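Local coordinates for protein ketosynthase (Streptomyces sp. MSC090213JE08, PDB 6KXD) that probably catalyses the condensation of malonyl-ACP with an acyl chain to give a 3-oxoacyl-ACP, as the ketosynthase of a type II polyketide synthase, at residues V25-R33 with I347-F357; I42-N53 with A199-K209. All coordinates share one frame; numbering follows the deposited sequence.

Contact 1 is the core contact and contact 2 the more peripheral one: their centres lie about 14 Å and 20 Å from the middle of the chain, and about 29 Å from each other. They share no element. Contact 1 crosses two helices from distant parts of the sequence and is held mainly by apolar packing, with no hydrogen bond between its two segments. Contact 2, which lies in sequence between the two halves of contact 1, lays an irregular loop along helix 202-210 and the residues leading into it. It buries more surface, packs three phenylalanines together and adds polar ties at its margins. The second chain of the assembly reaches contact 2 but does not touch contact 1.

Contact 1 (V25-R33 with I347-F357); sequences VEEYTAGLR and IACGLAIEHGF
Leu-351 is the knob of this contact, set into a hole made by Val-25, Tyr-28, Thr-29 and Leu-32. Its CD2 meets Val-25 CG2 at 3.6 Å, while CD1 lies against Tyr-28 CD2, also at 3.6 Å. Thr-29 OG1 sits against both methyls, 3.3 Å from CD1, a contact and not a bond. The Tyr-28 ring leans obliquely on Ile-347 CG2, 3.8 Å from its CE2. Leu-32 CD1 packs tightly on Ala-348 CB at 3.5 Å, and the same methyl lies over one face of the tyrosine ring, toward its rim.

The axes of segments 25-33 and 347-355 cross nearly at right angles (-83°), 10.5 Å apart at closest approach. Helix 24-34 comes from the N-terminal part of the chain, helix 341-355 from the C-terminal part. Ile-347 also touches strand 10-19, and Cys-349 touches strand 387-394, consistent with the stacked layers of helix and sheet in the thiolase fold.

The aromatic part centres on Phe-357, just past Gly-356, whose positive phi takes the chain out of the helix. Arg-33 CG stands over the middle of the ring, 3.6 Å from its centroid and 2° off the normal, a CH-pi contact. Ala-352 CA lies above the opposite face, toward its rim, and Leu-32 CB and Thr-29 CG2 approach obliquely. With an alanine in place of Phe-357, Arg-33 CG is likely to lose the face it rests on, and a gap would open beside Leu-32 and Thr-29.

The two hydroxyls find their partners outside the opposite segment. Thr-29 OG1, anti to its carbonyl carbon (chi1 -49°), turns back to donate to Val-25 O, which takes the Thr-29 backbone N from the other face of its plane. Tyr-28 OH hydrogen-bonds to Leu-344 O, one turn before Ala-348.

Contact 2 (I42-N53 with A199-K209); sequences ITRFDTEGFGQN and AVCRKAFALFK
Phe-45, Phe-50 and Phe-205 form the tight part of this contact, an aromatic cluster between loop and helix. Phe-45 turns its edge to the face of Phe-205 in an offset edge-to-face pair, centroids 5.7 Å apart. Phe-205 CD2 in turn lies over the middle of the Phe-50 ring, whose rim meets Ala-206 CB at 3.6 Å. Ile-42 CD1 stands over a face of Phe-205, 3.6 Å from the ring centroid. Arg-202 CB makes a second CH-pi contact, with Phe-45. Buried at the edge of Phe-205, Gln-52 O has no hydrogen-bonding partner. On the subunit-facing side the buried Arg-202 runs extended: its NE bonds to Ser-135 OG of the neighbouring subunit and its guanidinium makes a cation-pi contact with Tyr-136 of that subunit.

The margins are looser and polar. Lys-209, its chain bent at chi2 (63°), brings NZ to two acceptors: Phe-50 O at 3.1 Å, and Gln-52 OE1, also at 3.1 Å, in the plane of that amide. At the other end a water bridges Arg-44 NH1 and Val-200 O, and NH1 also forms a salt bridge with Glu-233. On the exposed outer loop, Asp-46 OD1 accepts from Glu-48 N in an Asx turn.

A type II turn, Thr-47 to Phe-50, folds the loop joining antiparallel strands 40-41 and 54-55 over a helix N-capped by Cys-201, within the N-terminal ketosynthase domain and beside the subunit interface.

Contact 1 (V25-R33 with I347-F357)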
loop_
_atom_site.group_PDB
_atom_site.type_symbol
_atom_site.label_atom_id
_atom_site.label_comp_id
_atom_site.label_asym_id
_atom_site.label_seq_id
_atom_site.Cartn_x
_atom_site.Cartn_y
_atom_site.Cartn_z
ATOM N N VAL A 25 23.530 -3.123 7.668
ATOM C CA VAL A 25 23.269 -2.732 9.028
ATOM C C VAL A 25 24.500 -2.004 9.600
ATOM O O VAL A 25 24.348 -1.041 10.385
ATOM C CB VAL A 25 22.840 -3.944 9.889
ATOM C CG1 VAL A 25 23.941 -4.975 10.082
ATOM C CG2 VAL A 25 22.311 -3.509 11.242
ATOM N N GLU A 26 25.710 -2.461 9.229
ATOM C CA GLU A 26 26.969 -1.866 9.748
ATOM C C GLU A 26 27.140 -0.447 9.212
ATOM O O GLU A 26 27.230 0.476 9.996
ATOM C CB GLU A 26 28.210 -2.662 9.354
ATOM C CG GLU A 26 28.710 -3.595 10.427
ATOM C CD GLU A 26 29.970 -4.307 9.967
ATOM O OE1 GLU A 26 31.036 -3.636 9.872
ATOM O OE2 GLU A 26 29.869 -5.509 9.642
ATOM N N GLU A 27 27.197 -0.321 7.882
ATOM C CA GLU A 27 27.322 0.960 7.178
ATOM C C GLU A 27 26.247 1.938 7.682
ATOM O O GLU A 27 26.487 3.134 7.756
ATOM C CB GLU A 27 27.145 0.783 5.677
ATOM C CG GLU A 27 28.407 0.749 4.832
ATOM C CD GLU A 27 28.290 1.593 3.563
ATOM O OE1 GLU A 27 28.929 2.664 3.497
ATOM O OE2 GLU A 27 27.554 1.193 2.635
ATOM N N TYR A 28 25.049 1.428 8.000
ATOM C CA TYR A 28 23.912 2.299 8.294
ATOM C C TYR A 28 23.996 2.762 9.736
ATOM O O TYR A 28 23.796 3.929 10.006
ATOM C CB TYR A 28 22.585 1.576 8.050
ATOM C CG TYR A 28 21.352 2.433 8.231
ATOM C CD1 TYR A 28 21.162 3.560 7.461
ATOM C CD2 TYR A 28 20.350 2.065 9.111
ATOM C CE1 TYR A 28 20.022 4.343 7.587
ATOM C CE2 TYR A 28 19.196 2.823 9.246
ATOM C CZ TYR A 28 19.043 3.978 8.497
ATOM O OH TYR A 28 17.895 4.715 8.601
ATOM N N THR A 29 24.322 1.846 10.654
ATOM C CA THR A 29 24.573 2.228 12.010
ATOM C C THR A 29 25.698 3.285 12.065
ATOM O O THR A 29 25.645 4.189 12.915
ATOM C CB THR A 29 24.948 1.028 12.874
ATOM O OG1 THR A 29 23.978 -0.000 12.648
ATOM C CG2 THR A 29 25.007 1.386 14.339
ATOM N N ALA A 30 26.688 3.171 11.170
ATOM C CA ALA A 30 27.830 4.109 11.116
ATOM C C ALA A 30 27.300 5.472 10.686
ATOM O O ALA A 30 27.563 6.467 11.357
ATOM C CB ALA A 30 28.910 3.650 10.154
ATOM N N GLY A 31 26.562 5.484 9.566
ATOM C CA GLY A 31 26.035 6.709 8.977
ATOM C C GLY A 31 25.196 7.464 9.985
ATOM O O GLY A 31 25.331 8.683 10.111
ATOM N N LEU A 32 24.382 6.723 10.745
ATOM C CA LEU A 32 23.441 7.325 11.661
ATOM C C LEU A 32 24.218 7.992 12.799
ATOM O O LEU A 32 23.879 9.095 13.214
ATOM C CB LEU A 32 22.500 6.285 12.256
ATOM C CG LEU A 32 21.406 5.759 11.336
ATOM C CD1 LEU A 32 20.729 4.574 12.007
ATOM C CD2 LEU A 32 20.405 6.847 10.975
ATOM N N ARG A 33 25.208 7.266 13.327
ATOM C CA ARG A 33 26.057 7.747 14.431
ATOM C C ARG A 33 26.915 8.929 13.965
ATOM O O ARG A 33 27.256 9.802 14.789
ATOM C CB ARG A 33 26.888 6.592 15.008
ATOM C CG ARG A 33 26.109 5.716 15.977
ATOM C CD ARG A 33 26.760 4.368 16.247
ATOM N NE ARG A 33 27.905 4.499 17.131
ATOM C CZ ARG A 33 29.166 4.546 16.729
ATOM N NH1 ARG A 33 30.131 4.857 17.589
ATOM N NH2 ARG A 33 29.451 4.314 15.459
ATOM N N ILE A 347 14.421 1.173 11.398
ATOM C CA ILE A 347 15.671 0.454 11.567
ATOM C C ILE A 347 16.598 1.309 12.450
ATOM O O ILE A 347 17.189 0.802 13.393
ATOM C CB ILE A 347 16.303 0.072 10.227
ATOM C CG1 ILE A 347 15.430 -0.953 9.512
ATOM C CG2 ILE A 347 17.718 -0.487 10.430
ATOM C CD1 ILE A 347 15.856 -1.222 8.091
ATOM N N ALA A 348 16.668 2.606 12.151
ATOM C CA ALA A 348 17.440 3.554 12.937
ATOM C C ALA A 348 17.029 3.459 14.413
ATOM O O ALA A 348 17.893 3.388 15.304
ATOM C CB ALA A 348 17.281 4.930 12.368
ATOM N N CYS A 349 15.717 3.361 14.658
ATOM C CA CYS A 349 15.148 3.201 15.991
ATOM C C CYS A 349 15.567 1.895 16.648
ATOM O O CYS A 349 15.843 1.875 17.862
ATOM C CB CYS A 349 13.631 3.276 15.975
ATOM S SG CYS A 349 13.081 4.961 15.685
ATOM N N GLY A 350 15.574 0.815 15.872
ATOM C CA GLY A 350 15.957 -0.433 16.429
ATOM C C GLY A 350 17.436 -0.432 16.774
ATOM O O GLY A 350 17.850 -1.019 17.771
ATOM N N LEU A 351 18.227 0.190 15.903
ATOM C CA LEU A 351 19.685 0.237 16.046
ATOM C C LEU A 351 20.043 1.161 17.218
ATOM O O LEU A 351 21.015 0.913 17.980
ATOM C CB LEU A 351 20.264 0.736 14.732
ATOM C CG LEU A 351 20.288 -0.282 13.602
ATOM C CD1 LEU A 351 20.756 0.356 12.310
ATOM C CD2 LEU A 351 21.149 -1.494 13.965
ATOM N N ALA A 352 19.236 2.212 17.377
ATOM C CA ALA A 352 19.394 3.164 18.454
ATOM C C ALA A 352 19.195 2.431 19.769
ATOM O O ALA A 352 19.997 2.648 20.688
ATOM C CB ALA A 352 18.441 4.320 18.330
ATOM N N ILE A 353 18.159 1.573 19.829
ATOM C CA ILE A 353 17.844 0.727 20.983
ATOM C C ILE A 353 19.027 -0.189 21.295
ATOM O O ILE A 353 19.465 -0.217 22.439
ATOM C CB ILE A 353 16.561 -0.100 20.775
ATOM C CG1 ILE A 353 15.310 0.750 21.016
ATOM C CG2 ILE A 353 16.569 -1.346 21.642
ATOM C CD1 ILE A 353 14.064 0.205 20.352
ATOM N N GLU A 354 19.465 -0.942 20.279
ATOM C CA GLU A 354 20.463 -1.997 20.361
ATOM C C GLU A 354 21.825 -1.419 20.790
ATOM O O GLU A 354 22.512 -2.033 21.591
ATOM C CB GLU A 354 20.549 -2.688 18.997
ATOM C CG GLU A 354 21.332 -3.992 18.983
ATOM C CD GLU A 354 21.503 -4.614 17.598
ATOM O OE1 GLU A 354 21.171 -3.950 16.601
ATOM O OE2 GLU A 354 21.989 -5.759 17.511
ATOM N N HIS A 355 22.203 -0.254 20.241
ATOM C CA HIS A 355 23.554 0.310 20.352
ATOM C C HIS A 355 23.596 1.482 21.345
ATOM O O HIS A 355 24.650 2.059 21.541
ATOM C CB HIS A 355 24.088 0.701 18.967
ATOM C CG HIS A 355 24.304 -0.490 18.101
ATOM N ND1 HIS A 355 25.315 -1.397 18.350
ATOM C CD2 HIS A 355 23.590 -0.985 17.061
ATOM C CE1 HIS A 355 25.238 -2.379 17.470
ATOM N NE2 HIS A 355 24.197 -2.144 16.670
ATOM N N GLY A 356 22.463 1.798 21.983
ATOM C CA GLY A 356 22.395 2.787 23.054
ATOM C C GLY A 356 22.813 4.162 22.559
ATOM O O GLY A 356 23.587 4.854 23.204
ATOM N N PHE A 357 22.276 4.573 21.403
ATOM C CA PHE A 357 22.493 5.931 20.899
ATOM C C PHE A 357 21.199 6.545 20.351
ATOM O O PHE A 357 20.224 5.863 20.099
ATOM C CB PHE A 357 23.569 5.947 19.824
ATOM C CG PHE A 357 23.120 5.480 18.468
ATOM C CD1 PHE A 357 22.649 6.383 17.528
ATOM C CD2 PHE A 357 23.221 4.146 18.118
ATOM C CE1 PHE A 357 22.267 5.950 16.270
ATOM C CE2 PHE A 357 22.857 3.720 16.850
ATOM C CZ PHE A 357 22.361 4.621 15.939
#

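Contact 2 (I42-N53 with A199-K209)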
loop_
_atom_site.group_PDB
_atom_site.type_symbol
_atom_site.label_atom_id
_atom_site.label_comp_id
_atom_site.label_asym_id
_atom_site.label_seq_id
_atom_site.Cartn_x
_atom_site.Cartn_y
_atom_site.Cartn_z
ATOM N N ILE A 42 22.026 14.590 -8.243
ATOM C CA ILE A 42 21.129 13.645 -8.894
ATOM C C ILE A 42 21.808 13.100 -10.152
ATOM O O ILE A 42 22.286 13.878 -10.977
ATOM C CB ILE A 42 19.810 14.331 -9.275
ATOM C CG1 ILE A 42 18.999 14.777 -8.057
ATOM C CG2 ILE A 42 18.995 13.433 -10.188
ATOM C CD1 ILE A 42 17.823 15.684 -8.430
ATOM N N THR A 43 21.796 11.768 -10.306
ATOM C CA THR A 43 22.269 11.071 -11.523
ATOM C C THR A 43 21.106 10.371 -12.242
ATOM O O THR A 43 21.203 10.038 -13.430
ATOM C CB THR A 43 23.365 10.068 -11.143
ATOM O OG1 THR A 43 22.795 9.113 -10.249
ATOM C CG2 THR A 43 24.564 10.697 -10.459
ATOM N N ARG A 44 19.990 10.128 -11.541
ATOM C CA ARG A 44 19.008 9.153 -12.036
ATOM C C ARG A 44 18.252 9.711 -13.244
ATOM O O ARG A 44 17.827 8.957 -14.128
ATOM C CB ARG A 44 18.027 8.730 -10.942
ATOM C CG ARG A 44 17.260 7.464 -11.315
ATOM C CD ARG A 44 18.109 6.195 -11.315
ATOM N NE ARG A 44 19.099 6.184 -10.234
ATOM C CZ ARG A 44 18.801 6.155 -8.945
ATOM N NH1 ARG A 44 17.542 6.011 -8.569
ATOM N NH2 ARG A 44 19.753 6.284 -8.042
ATOM N N PHE A 45 18.109 11.037 -13.299
ATOM C CA PHE A 45 17.409 11.662 -14.374
ATOM C C PHE A 45 17.983 13.065 -14.577
ATOM O O PHE A 45 18.714 13.569 -13.732
ATOM C CB PHE A 45 15.903 11.714 -14.081
ATOM C CG PHE A 45 15.559 12.556 -12.888
ATOM C CD1 PHE A 45 15.295 13.907 -13.045
ATOM C CD2 PHE A 45 15.541 12.013 -11.610
ATOM C CE1 PHE A 45 15.009 14.700 -11.944
ATOM C CE2 PHE A 45 15.265 12.811 -10.514
ATOM C CZ PHE A 45 15.016 14.153 -10.681
ATOM N N ASP A 46 17.574 13.659 -15.694
ATOM C CA ASP A 46 18.001 14.955 -16.203
ATOM C C ASP A 46 17.391 16.042 -15.302
ATOM O O ASP A 46 16.171 16.148 -15.210
ATOM C CB ASP A 46 17.556 15.009 -17.672
ATOM C CG ASP A 46 17.935 16.247 -18.469
ATOM O OD1 ASP A 46 18.679 17.088 -17.941
ATOM O OD2 ASP A 46 17.471 16.344 -19.634
ATOM N N THR A 47 18.237 16.820 -14.615
ATOM C CA THR A 47 17.792 17.880 -13.697
ATOM C C THR A 47 17.740 19.259 -14.387
ATOM O O THR A 47 17.323 20.236 -13.759
ATOM C CB THR A 47 18.661 17.934 -12.436
ATOM O OG1 THR A 47 20.011 18.280 -12.751
ATOM C CG2 THR A 47 18.669 16.628 -11.676
ATOM N N GLU A 48 18.121 19.328 -15.671
ATOM C CA GLU A 48 18.020 20.530 -16.485
ATOM C C GLU A 48 16.653 21.177 -16.257
ATOM O O GLU A 48 15.617 20.605 -16.590
ATOM C CB GLU A 48 18.158 20.195 -17.978
ATOM C CG GLU A 48 17.809 21.336 -18.936
ATOM C CD GLU A 48 17.544 20.951 -20.392
ATOM O OE1 GLU A 48 16.966 21.780 -21.135
ATOM O OE2 GLU A 48 17.908 19.827 -20.795
ATOM N N GLY A 49 16.660 22.410 -15.752
ATOM C CA GLY A 49 15.473 23.235 -15.822
ATOM C C GLY A 49 14.823 23.381 -14.461
ATOM O O GLY A 49 13.955 24.204 -14.298
ATOM N N PHE A 50 15.243 22.548 -13.504
ATOM C CA PHE A 50 14.690 22.546 -12.151
ATOM C C PHE A 50 15.348 23.640 -11.308
ATOM O O PHE A 50 14.887 23.904 -10.185
ATOM C CB PHE A 50 14.916 21.188 -11.470
ATOM C CG PHE A 50 13.962 20.113 -11.908
ATOM C CD1 PHE A 50 12.725 20.002 -11.304
ATOM C CD2 PHE A 50 14.290 19.208 -12.909
ATOM C CE1 PHE A 50 11.833 19.022 -11.704
ATOM C CE2 PHE A 50 13.395 18.223 -13.299
ATOM C CZ PHE A 50 12.154 18.153 -12.718
ATOM N N GLY A 51 16.453 24.206 -11.827
ATOM C CA GLY A 51 17.253 25.219 -11.148
ATOM C C GLY A 51 17.984 24.632 -9.962
ATOM O O GLY A 51 18.473 25.340 -9.124
ATOM N N GLN A 52 18.045 23.301 -9.893
ATOM C CA GLN A 52 18.381 22.599 -8.664
ATOM C C GLN A 52 18.643 21.128 -9.002
ATOM O O GLN A 52 18.062 20.647 -9.957
ATOM C CB GLN A 52 17.188 22.690 -7.725
ATOM C CG GLN A 52 17.559 22.757 -6.268
ATOM C CD GLN A 52 16.271 22.828 -5.488
ATOM O OE1 GLN A 52 15.366 23.610 -5.813
ATOM N NE2 GLN A 52 16.173 21.988 -4.473
ATOM N N ASN A 53 19.598 20.485 -8.329
ATOM C CA ASN A 53 19.981 19.123 -8.802
ATOM C C ASN A 53 20.587 18.250 -7.690
ATOM O O ASN A 53 21.343 17.315 -7.980
ATOM C CB ASN A 53 20.923 19.195 -10.008
ATOM C CG ASN A 53 22.365 19.332 -9.579
ATOM O OD1 ASN A 53 22.642 19.967 -8.568
ATOM N ND2 ASN A 53 23.265 18.649 -10.267
ATOM N N ALA A 199 12.565 4.862 -5.137
ATOM C CA ALA A 199 13.667 5.256 -5.962
ATOM C C ALA A 199 13.462 6.703 -6.371
ATOM O O ALA A 199 12.371 7.092 -6.752
ATOM C CB ALA A 199 13.758 4.366 -7.164
ATOM N N VAL A 200 14.570 7.452 -6.372
ATOM C CA VAL A 200 14.542 8.831 -6.831
ATOM C C VAL A 200 13.984 8.886 -8.251
ATOM O O VAL A 200 14.285 8.074 -9.140
ATOM C CB VAL A 200 15.929 9.487 -6.683
ATOM C CG1 VAL A 200 16.084 10.716 -7.568
ATOM C CG2 VAL A 200 16.205 9.809 -5.228
ATOM N N CYS A 201 13.091 9.846 -8.470
ATOM C CA CYS A 201 12.502 9.988 -9.759
ATOM C C CYS A 201 12.156 11.457 -10.009
ATOM O O CYS A 201 12.048 12.253 -9.083
ATOM C CB CYS A 201 11.247 9.144 -9.944
ATOM S SG CYS A 201 9.988 9.499 -8.682
ATOM N N ARG A 202 11.948 11.745 -11.281
ATOM C CA ARG A 202 11.588 13.069 -11.717
ATOM C C ARG A 202 10.213 13.452 -11.140
ATOM O O ARG A 202 10.032 14.582 -10.695
ATOM C CB ARG A 202 11.626 13.091 -13.234
ATOM C CG ARG A 202 11.113 14.366 -13.861
ATOM C CD ARG A 202 11.059 14.129 -15.355
ATOM N NE ARG A 202 10.758 15.359 -16.059
ATOM C CZ ARG A 202 11.617 16.027 -16.812
ATOM N NH1 ARG A 202 12.907 15.732 -16.794
ATOM N NH2 ARG A 202 11.157 16.947 -17.634
ATOM N N LYS A 203 9.275 12.498 -11.097
ATOM C CA LYS A 203 7.933 12.787 -10.578
ATOM C C LYS A 203 8.042 13.445 -9.192
ATOM O O LYS A 203 7.446 14.513 -8.951
ATOM C CB LYS A 203 7.058 11.528 -10.558
ATOM C CG LYS A 203 5.699 11.696 -9.865
ATOM C CD LYS A 203 5.205 10.389 -9.247
ATOM C CE LYS A 203 3.955 10.523 -8.398
ATOM N NZ LYS A 203 3.560 9.205 -7.842
ATOM N N ALA A 204 8.766 12.805 -8.257
ATOM C CA ALA A 204 8.839 13.253 -6.852
ATOM C C ALA A 204 9.581 14.592 -6.755
ATOM O O ALA A 204 9.219 15.462 -5.985
ATOM C CB ALA A 204 9.504 12.230 -5.974
ATOM N N PHE A 205 10.678 14.705 -7.502
ATOM C CA PHE A 205 11.490 15.923 -7.524
ATOM C C PHE A 205 10.628 17.104 -7.960
ATOM O O PHE A 205 10.568 18.134 -7.271
ATOM C CB PHE A 205 12.662 15.699 -8.478
ATOM C CG PHE A 205 13.781 16.675 -8.256
ATOM C CD1 PHE A 205 14.374 16.795 -7.014
ATOM C CD2 PHE A 205 14.210 17.490 -9.278
ATOM C CE1 PHE A 205 15.415 17.685 -6.807
ATOM C CE2 PHE A 205 15.239 18.387 -9.059
ATOM C CZ PHE A 205 15.848 18.465 -7.839
ATOM N N ALA A 206 9.958 16.932 -9.094
ATOM C CA ALA A 206 9.097 17.952 -9.682
ATOM C C ALA A 206 7.897 18.258 -8.788
ATOM O O ALA A 206 7.514 19.425 -8.633
ATOM C CB ALA A 206 8.648 17.530 -11.037
ATOM N N LEU A 207 7.328 17.226 -8.161
ATOM C CA LEU A 207 6.232 17.440 -7.215
ATOM C C LEU A 207 6.679 18.362 -6.087
ATOM O O LEU A 207 6.100 19.435 -5.910
ATOM C CB LEU A 207 5.752 16.069 -6.721
ATOM C CG LEU A 207 4.957 15.986 -5.421
ATOM C CD1 LEU A 207 4.206 17.243 -5.092
ATOM C CD2 LEU A 207 4.009 14.785 -5.508
ATOM N N PHE A 208 7.755 18.004 -5.383
ATOM C CA PHE A 208 8.180 18.765 -4.217
ATOM C C PHE A 208 8.716 20.134 -4.638
ATOM O O PHE A 208 8.442 21.136 -3.990
ATOM C CB PHE A 208 9.121 17.942 -3.357
ATOM C CG PHE A 208 8.331 16.920 -2.585
ATOM C CD1 PHE A 208 7.651 17.288 -1.433
ATOM C CD2 PHE A 208 8.176 15.629 -3.067
ATOM C CE1 PHE A 208 6.898 16.361 -0.733
ATOM C CE2 PHE A 208 7.422 14.699 -2.365
ATOM C CZ PHE A 208 6.776 15.072 -1.208
ATOM N N LYS A 209 9.395 20.173 -5.777
ATOM C CA LYS A 209 9.842 21.459 -6.329
ATOM C C LYS A 209 8.628 22.377 -6.458
ATOM O O LYS A 209 8.612 23.485 -5.939
ATOM C CB LYS A 209 10.487 21.274 -7.701
ATOM C CG LYS A 209 10.961 22.555 -8.371
ATOM C CD LYS A 209 12.050 23.270 -7.621
ATOM C CE LYS A 209 12.267 24.654 -8.205
ATOM N NZ LYS A 209 13.553 25.240 -7.755
HETATM O O HOH W 1 15.022 5.482 -10.028
#